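PDB 2W40: glycerol kinase, putative, which probably catalyses the ATP-dependent phosphorylation of glycerol to sn-glycerol 3-phosphate, as expected of an FGGY-family kinase. Local coordinates for residues C[367-372]-C[496-501]. Sequence-based numbering, arbitrary orientation.
Sequences SIYGMT and VERTLI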
ATOM      1  N   SER C 367      -5.986  -1.501   4.456  1.00  9.37           N
ATOM      2  CA  SER C 367      -6.335  -1.387   3.033  1.00  8.07           C
ATOM      3  C   SER C 367      -5.941   0.003   2.539  1.00  8.16           C
ATOM      4  O   SER C 367      -6.088   0.979   3.237  1.00 10.37           O
ATOM      5  CB  SER C 367      -7.834  -1.516   2.889  1.00 10.67           C
ATOM      6  OG  SER C 367      -8.213  -2.743   3.528  1.00 13.92           O
ATOM      7  N   ILE C 368      -5.401   0.086   1.325  1.00  9.56           N
ATOM      8  CA  ILE C 368      -5.039   1.362   0.656  1.00  9.61           C
ATOM      9  C   ILE C 368      -5.798   1.478  -0.637  1.00  9.80           C
ATOM     10  O   ILE C 368      -5.843   0.501  -1.411  1.00  9.51           O
ATOM     11  CB  ILE C 368      -3.506   1.484   0.371  1.00 10.38           C
ATOM     12  CG1 ILE C 368      -2.686   1.264   1.614  1.00 11.57           C
ATOM     13  CG2 ILE C 368      -3.158   2.900  -0.162  1.00 13.00           C
ATOM     14  CD1 ILE C 368      -1.186   1.237   1.483  1.00 10.33           C
ATOM     15  N   TYR C 369      -6.460   2.624  -0.842  1.00  9.33           N
ATOM     16  CA  TYR C 369      -7.252   2.874  -2.020  1.00 10.18           C
ATOM     17  C   TYR C 369      -6.813   4.127  -2.742  1.00  9.99           C
ATOM     18  O   TYR C 369      -6.258   5.040  -2.143  1.00 11.05           O
ATOM     19  CB  TYR C 369      -8.720   3.103  -1.622  1.00 12.14           C
ATOM     20  CG  TYR C 369      -9.305   1.978  -0.860  1.00 12.11           C
ATOM     21  CD1 TYR C 369      -9.857   0.903  -1.543  1.00 14.45           C
ATOM     22  CD2 TYR C 369      -9.314   1.937   0.545  1.00 12.73           C
ATOM     23  CE1 TYR C 369     -10.413  -0.194  -0.859  1.00 15.36           C
ATOM     24  CE2 TYR C 369      -9.954   0.835   1.216  1.00  8.99           C
ATOM     25  CZ  TYR C 369     -10.403  -0.219   0.505  1.00 12.33           C
ATOM     26  OH  TYR C 369     -10.974  -1.280   1.157  1.00 14.92           O
ATOM     27  N   GLY C 370      -7.096   4.178  -4.047  1.00  8.47           N
ATOM     28  CA  GLY C 370      -7.017   5.431  -4.768  1.00  9.31           C
ATOM     29  C   GLY C 370      -5.730   5.788  -5.411  1.00  8.48           C
ATOM     30  O   GLY C 370      -5.588   6.923  -5.926  1.00 10.24           O
ATOM     31  N   MET C 371      -4.775   4.847  -5.434  1.00  7.90           N
ATOM     32  CA  MET C 371      -3.424   5.148  -5.962  1.00  9.44           C
ATOM     33  C   MET C 371      -3.365   5.213  -7.498  1.00 10.16           C
ATOM     34  O   MET C 371      -4.033   4.472  -8.235  1.00 10.46           O
ATOM     35  CB  MET C 371      -2.402   4.146  -5.417  1.00  9.24           C
ATOM     36  CG  MET C 371      -2.395   3.957  -3.900  1.00 11.15           C
ATOM     37  SD  MET C 371      -1.031   3.001  -3.315  1.00 13.14           S
ATOM     38  CE  MET C 371      -1.510   1.338  -3.845  1.00 17.08           C
ATOM     39  N   THR C 372      -2.534   6.153  -7.935  1.00  8.94           N
ATOM     40  CA  THR C 372      -2.142   6.321  -9.289  1.00  8.52           C
ATOM     41  C   THR C 372      -0.616   6.285  -9.439  1.00  7.77           C
ATOM     42  O   THR C 372       0.122   6.241  -8.430  1.00  9.04           O
ATOM     43  CB  THR C 372      -2.733   7.655  -9.881  1.00  8.15           C
ATOM     44  OG1 THR C 372      -2.219   8.800  -9.188  1.00  9.76           O
ATOM     45  CG2 THR C 372      -4.332   7.603  -9.893  1.00  9.85           C
ATOM     46  N   VAL C 496     -13.976   2.793   4.082  1.00 11.22           N
ATOM     47  CA  VAL C 496     -14.316   1.807   5.187  1.00 11.26           C
ATOM     48  C   VAL C 496     -15.380   0.782   4.745  1.00 11.89           C
ATOM     49  O   VAL C 496     -15.255  -0.475   4.901  1.00 12.09           O
ATOM     50  CB  VAL C 496     -14.699   2.509   6.474  1.00 13.12           C
ATOM     51  CG1 VAL C 496     -15.049   1.486   7.545  1.00 11.45           C
ATOM     52  CG2 VAL C 496     -13.533   3.382   6.945  1.00 11.51           C
ATOM     53  N   GLU C 497     -16.348   1.261   4.014  1.00 11.44           N
ATOM     54  CA  GLU C 497     -17.399   0.324   3.483  1.00 13.55           C
ATOM     55  C   GLU C 497     -16.755  -0.692   2.573  1.00 10.77           C
ATOM     56  O   GLU C 497     -17.123  -1.899   2.601  1.00 13.65           O
ATOM     57  CB  GLU C 497     -18.500   1.120   2.779  1.00 14.15           C
ATOM     58  CG  GLU C 497     -19.666   0.303   2.421  1.00 17.76           C
ATOM     59  CD  GLU C 497     -20.839   1.157   1.910  1.00 22.69           C
ATOM     60  OE1 GLU C 497     -20.686   2.429   1.842  1.00 31.16           O
ATOM     61  OE2 GLU C 497     -21.879   0.507   1.566  1.00 33.73           O
ATOM     62  N   ARG C 498     -15.891  -0.253   1.640  1.00 12.32           N
ATOM     63  CA  ARG C 498     -15.158  -1.155   0.703  1.00 12.80           C
ATOM     64  C   ARG C 498     -14.396  -2.185   1.523  1.00 11.77           C
ATOM     65  O   ARG C 498     -14.314  -3.375   1.146  1.00 13.34           O
ATOM     66  CB  ARG C 498     -14.148  -0.457  -0.238  1.00 13.37           C
ATOM     67  CG  ARG C 498     -14.709   0.404  -1.241  1.00 14.69           C
ATOM     68  CD  ARG C 498     -13.632   0.941  -2.118  1.00 12.93           C
ATOM     69  NE  ARG C 498     -14.209   2.106  -2.753  1.00 17.87           N
ATOM     70  CZ  ARG C 498     -15.181   2.020  -3.680  1.00 18.09           C
ATOM     71  NH1 ARG C 498     -15.468   0.872  -4.290  1.00 18.64           N
ATOM     72  NH2 ARG C 498     -15.739   3.135  -4.147  1.00 22.24           N
ATOM     73  N   THR C 499     -13.788  -1.754   2.604  1.00 12.47           N
ATOM     74  CA  THR C 499     -12.938  -2.623   3.430  1.00 11.87           C
ATOM     75  C   THR C 499     -13.765  -3.711   4.210  1.00 12.81           C
ATOM     76  O   THR C 499     -13.296  -4.796   4.534  1.00 12.71           O
ATOM     77  CB  THR C 499     -12.172  -1.734   4.433  1.00 10.71           C
ATOM     78  OG1 THR C 499     -11.432  -0.773   3.676  1.00 12.49           O
ATOM     79  CG2 THR C 499     -11.238  -2.593   5.369  1.00 12.51           C
ATOM     80  N   LEU C 500     -14.991  -3.369   4.541  1.00 11.58           N
ATOM     81  CA  LEU C 500     -15.874  -4.167   5.457  1.00 12.57           C
ATOM     82  C   LEU C 500     -16.936  -4.978   4.715  1.00 12.37           C
ATOM     83  O   LEU C 500     -17.521  -5.886   5.320  1.00 13.27           O
ATOM     84  CB  LEU C 500     -16.531  -3.227   6.476  1.00 13.16           C
ATOM     85  CG  LEU C 500     -15.629  -2.519   7.511  1.00 13.40           C
ATOM     86  CD1 LEU C 500     -16.480  -1.700   8.457  1.00 13.93           C
ATOM     87  CD2 LEU C 500     -14.778  -3.496   8.311  1.00 11.25           C
ATOM     88  N   ILE C 501     -17.287  -4.606   3.500  1.00 12.09           N
ATOM     89  CA  ILE C 501     -18.399  -5.262   2.795  1.00 16.12           C
ATOM     90  C   ILE C 501     -18.156  -6.780   2.690  1.00 17.20           C
ATOM     91  O   ILE C 501     -17.040  -7.266   2.478  1.00 16.26           O
ATOM     92  CB  ILE C 501     -18.742  -4.554   1.423  1.00 17.21           C
ATOM     93  CG1 ILE C 501     -20.087  -5.030   0.864  1.00 18.90           C
ATOM     94  CG2 ILE C 501     -17.635  -4.769   0.495  1.00 14.70           C
ATOM     95  CD1 ILE C 501     -20.632  -4.141  -0.208  1.00 20.23           C
TER
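Tyr-369 and Thr-499 join strand 366-371, which pairs antiparallel with strand 347-349, to the last turn of helix 482-500 near the C-terminus of this FGGY-family kinase. The polar link is a single hydrogen bond: Tyr-369 OH donates to Thr-499 OG1 at 2.6 Å. The acceptor lies at the edge of the phenol ring and in its plane, with OG1 of Thr-499 also 3.3 Å from Tyr-369 CE2. Thr-499 OG1 stands beside its own backbone N (chi1 -57°), within reach of Ala-495 O one turn back in the helix; two hydrogen bonds, one accepted from Tyr-369 and one to Ala-495 O, hold the hydroxyl in place. Van der Waals contacts flank this link. The aliphatic part of Arg-498 crosses the ring at a slant, CD 3.6 Å from Tyr-369 CE1, while its guanidinium is turned 55° from the ring plane and its NH1 hydrogen-bonds to Ile-501 O of the second subunit. That subunit also brings its own Tyr-369 against this ring, and its strand extends the sheet through Ile-368 and Met-371, making the contact part of the dimer interface. Val-349 of the partner strand packs against both Tyr-369 and Thr-499. At the margin, Ser-367 OG, hydrogen-bonded to Arg-365 O, lies 3.5 Å from the methyl CG2 of Thr-499.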